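Local coordinates for protein beta-galactosidase/beta-glucuronidase (Faecalibacterium prausnitzii L2-6, PDB 6MVF) that binds flavin mononucleotide and probably hydrolyses beta-glucuronides as a gut bacterial glycoside hydrolase of family 2, at residues I199-T204 against D232-S237. Sequence-based numbering, arbitrary orientation.
Sequences IKSFVT and DNTAIS. With FMN (flavin mononucleotide), chain G.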
loop_
_atom_site.group_PDB
_atom_site.type_symbol
_atom_site.label_atom_id
_atom_site.label_comp_id
_atom_site.label_asym_id
_atom_site.label_seq_id
_atom_site.Cartn_x
_atom_site.Cartn_y
_atom_site.Cartn_z
ATOM N N ILE A 199 -9.131 -20.634 -28.670
ATOM C CA ILE A 199 -8.482 -21.035 -27.433
ATOM C C ILE A 199 -8.315 -22.548 -27.436
ATOM O O ILE A 199 -9.227 -23.283 -27.842
ATOM C CB ILE A 199 -9.323 -20.581 -26.219
ATOM C CG1 ILE A 199 -9.540 -19.072 -26.268
ATOM C CG2 ILE A 199 -8.680 -21.015 -24.898
ATOM C CD1 ILE A 199 -10.719 -18.655 -25.440
ATOM N N LYS A 200 -7.156 -23.010 -26.985
ATOM C CA LYS A 200 -6.985 -24.409 -26.621
ATOM C C LYS A 200 -6.240 -24.488 -25.298
ATOM O O LYS A 200 -5.228 -23.807 -25.106
ATOM C CB LYS A 200 -6.239 -25.192 -27.709
ATOM C CG LYS A 200 -6.214 -26.718 -27.476
ATOM C CD LYS A 200 -6.369 -27.476 -28.804
ATOM C CE LYS A 200 -5.960 -28.951 -28.719
ATOM N NZ LYS A 200 -4.723 -29.223 -29.539
ATOM N N SER A 201 -6.748 -25.296 -24.381
ATOM C CA SER A 201 -6.040 -25.609 -23.148
ATOM C C SER A 201 -5.752 -27.106 -23.117
ATOM O O SER A 201 -6.271 -27.880 -23.925
ATOM C CB SER A 201 -6.838 -25.176 -21.915
ATOM O OG SER A 201 -8.086 -25.850 -21.843
ATOM N N PHE A 202 -4.910 -27.516 -22.175
ATOM C CA PHE A 202 -4.385 -28.877 -22.157
ATOM C C PHE A 202 -4.465 -29.414 -20.742
ATOM O O PHE A 202 -3.868 -28.845 -19.825
ATOM C CB PHE A 202 -2.950 -28.911 -22.679
ATOM C CG PHE A 202 -2.814 -28.317 -24.045
ATOM C CD1 PHE A 202 -3.054 -29.085 -25.175
ATOM C CD2 PHE A 202 -2.482 -26.980 -24.205
ATOM C CE1 PHE A 202 -2.955 -28.537 -26.439
ATOM C CE2 PHE A 202 -2.369 -26.426 -25.466
ATOM C CZ PHE A 202 -2.610 -27.207 -26.585
ATOM N N VAL A 203 -5.198 -30.508 -20.567
ATOM C CA VAL A 203 -5.489 -31.048 -19.249
ATOM C C VAL A 203 -4.743 -32.366 -19.082
ATOM O O VAL A 203 -4.867 -33.275 -19.913
ATOM C CB VAL A 203 -7.000 -31.222 -19.039
ATOM C CG1 VAL A 203 -7.293 -31.625 -17.589
ATOM C CG2 VAL A 203 -7.734 -29.919 -19.421
ATOM N N THR A 204 -3.947 -32.449 -18.018
ATOM C CA THR A 204 -3.345 -33.694 -17.565
ATOM C C THR A 204 -4.379 -34.470 -16.765
ATOM O O THR A 204 -5.011 -33.923 -15.856
ATOM C CB THR A 204 -2.105 -33.408 -16.701
ATOM O OG1 THR A 204 -1.137 -32.678 -17.467
ATOM C CG2 THR A 204 -1.472 -34.704 -16.154
ATOM N N ASP A 232 -11.469 -33.163 -22.313
ATOM C CA ASP A 232 -10.630 -33.924 -23.241
ATOM C C ASP A 232 -10.833 -33.476 -24.688
ATOM O O ASP A 232 -10.539 -34.226 -25.634
ATOM C CB ASP A 232 -10.919 -35.421 -23.111
ATOM C CG ASP A 232 -12.322 -35.798 -23.619
ATOM O OD1 ASP A 232 -13.158 -34.895 -23.932
ATOM O OD2 ASP A 232 -12.589 -37.017 -23.710
ATOM N N ASN A 233 -11.373 -32.277 -24.862
ATOM C CA ASN A 233 -11.817 -31.767 -26.150
ATOM C C ASN A 233 -12.019 -30.271 -25.978
ATOM O O ASN A 233 -13.152 -29.781 -26.033
ATOM C CB ASN A 233 -13.104 -32.462 -26.601
ATOM C CG ASN A 233 -13.540 -32.017 -27.952
ATOM O OD1 ASN A 233 -12.718 -31.594 -28.762
ATOM N ND2 ASN A 233 -14.837 -32.075 -28.205
ATOM N N THR A 234 -10.921 -29.548 -25.748
ATOM C CA THR A 234 -11.006 -28.240 -25.120
ATOM C C THR A 234 -11.023 -27.090 -26.109
ATOM O O THR A 234 -11.317 -25.960 -25.713
ATOM C CB THR A 234 -9.846 -28.059 -24.140
ATOM O OG1 THR A 234 -8.636 -27.841 -24.869
ATOM C CG2 THR A 234 -9.689 -29.297 -23.252
ATOM N N ALA A 235 -10.744 -27.337 -27.377
ATOM C CA ALA A 235 -10.656 -26.243 -28.334
ATOM C C ALA A 235 -12.028 -25.622 -28.577
ATOM O O ALA A 235 -13.032 -26.321 -28.727
ATOM C CB ALA A 235 -10.054 -26.742 -29.648
ATOM N N ILE A 236 -12.063 -24.292 -28.612
ATOM C CA ILE A 236 -13.299 -23.554 -28.822
ATOM C C ILE A 236 -12.910 -22.191 -29.355
ATOM O O ILE A 236 -11.802 -21.708 -29.110
ATOM C CB ILE A 236 -14.117 -23.432 -27.508
ATOM C CG1 ILE A 236 -15.517 -22.908 -27.793
ATOM C CG2 ILE A 236 -13.436 -22.502 -26.525
ATOM C CD1 ILE A 236 -16.432 -23.946 -28.336
ATOM N N SER A 237 -13.823 -21.562 -30.078
ATOM C CA SER A 237 -13.636 -20.190 -30.530
ATOM C C SER A 237 -14.704 -19.309 -29.893
ATOM O O SER A 237 -15.898 -19.593 -30.028
ATOM C CB SER A 237 -13.704 -20.118 -32.044
ATOM O OG SER A 237 -13.823 -18.776 -32.453
HETATM N N1 FMN G . 0.500 -29.883 -25.949
HETATM C C2 FMN G . 0.394 -30.222 -24.661
HETATM O O2 FMN G . 0.216 -31.393 -24.320
HETATM N N3 FMN G . 0.489 -29.347 -23.684
HETATM C C4 FMN G . 0.674 -28.080 -23.886
HETATM O O4 FMN G . 0.762 -27.275 -22.972
HETATM C C4A FMN G . 0.780 -27.644 -25.235
HETATM N N5 FMN G . 0.981 -26.373 -25.441
HETATM C C5A FMN G . 1.091 -25.898 -26.664
HETATM C C6 FMN G . 1.295 -24.554 -26.842
HETATM C C7 FMN G . 1.403 -24.044 -28.086
HETATM C C7M FMN G . 1.627 -22.594 -28.268
HETATM C C8 FMN G . 1.324 -24.935 -29.236
HETATM C C8M FMN G . 1.461 -24.384 -30.611
HETATM C C9 FMN G . 1.116 -26.284 -29.051
HETATM C C9A FMN G . 0.988 -26.805 -27.800
HETATM N N10 FMN G . 0.810 -28.167 -27.609
HETATM C C10 FMN G . 0.689 -28.623 -26.298
HETATM C "C1'" FMN G . 0.683 -28.983 -28.808
HETATM C "C2'" FMN G . 1.685 -30.047 -29.188
HETATM O "O2'" FMN G . 2.626 -29.304 -29.920
HETATM C "C3'" FMN G . 1.131 -31.071 -30.154
HETATM O "O3'" FMN G . -0.279 -31.051 -30.104
HETATM C "C4'" FMN G . 1.515 -32.501 -29.847
HETATM O "O4'" FMN G . 1.386 -32.652 -28.442
HETATM C "C5'" FMN G . 2.906 -32.904 -30.337
HETATM O "O5'" FMN G . 3.871 -32.800 -29.305
HETATM P P FMN G . 5.436 -32.809 -29.552
HETATM O O1P FMN G . 5.934 -33.443 -28.315
HETATM O O2P FMN G . 5.626 -33.593 -30.817
HETATM O O3P FMN G . 5.926 -31.412 -29.734
#
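Ile199 O accepts a hydrogen bond from Ile236 N at 3.1 Å and a CA-H...O contact from Ala235, whose CA lies 3.3 Å from the same O. In return Ile199 N donates to Ile236 O over 2.9 Å, nearly straight at 172°, completing an antiparallel hydrogen-bonded pair in the immunoglobulin-like beta-sandwich that glycoside hydrolase family 2 enzymes carry between the sugar-binding domain and the TIM barrel. Ahead of the strand that begins at Ile236, a side chain supplies the bond between the segments: Thr234 OG1 donates to Ser201 O, reaching it 29° out of the carbonyl plane. With chi1 at 74°, OG1 sits between Thr234 N and C, while CG2 is left to approach Val203 CG2. The Lys200 side chain crosses that of Thr234 at about a right angle, CG against OG1, and Lys200 CD rests 3.9 Å from Ala235 CB. Tyr214 OH, on strand 211-217, hydrogen-bonds both Ser201 OG and Thr234 O, tying the two segments together. Phe202 turns away from 232-237 and lays one ring face against the flavin, which Asp174 and Tyr177 hydrogen-bond; FMN C4A lies 3.3 Å above the phenyl plane, displaced toward the ring's rim, and Phe202 CE2 is 3.4 Å from FMN N5.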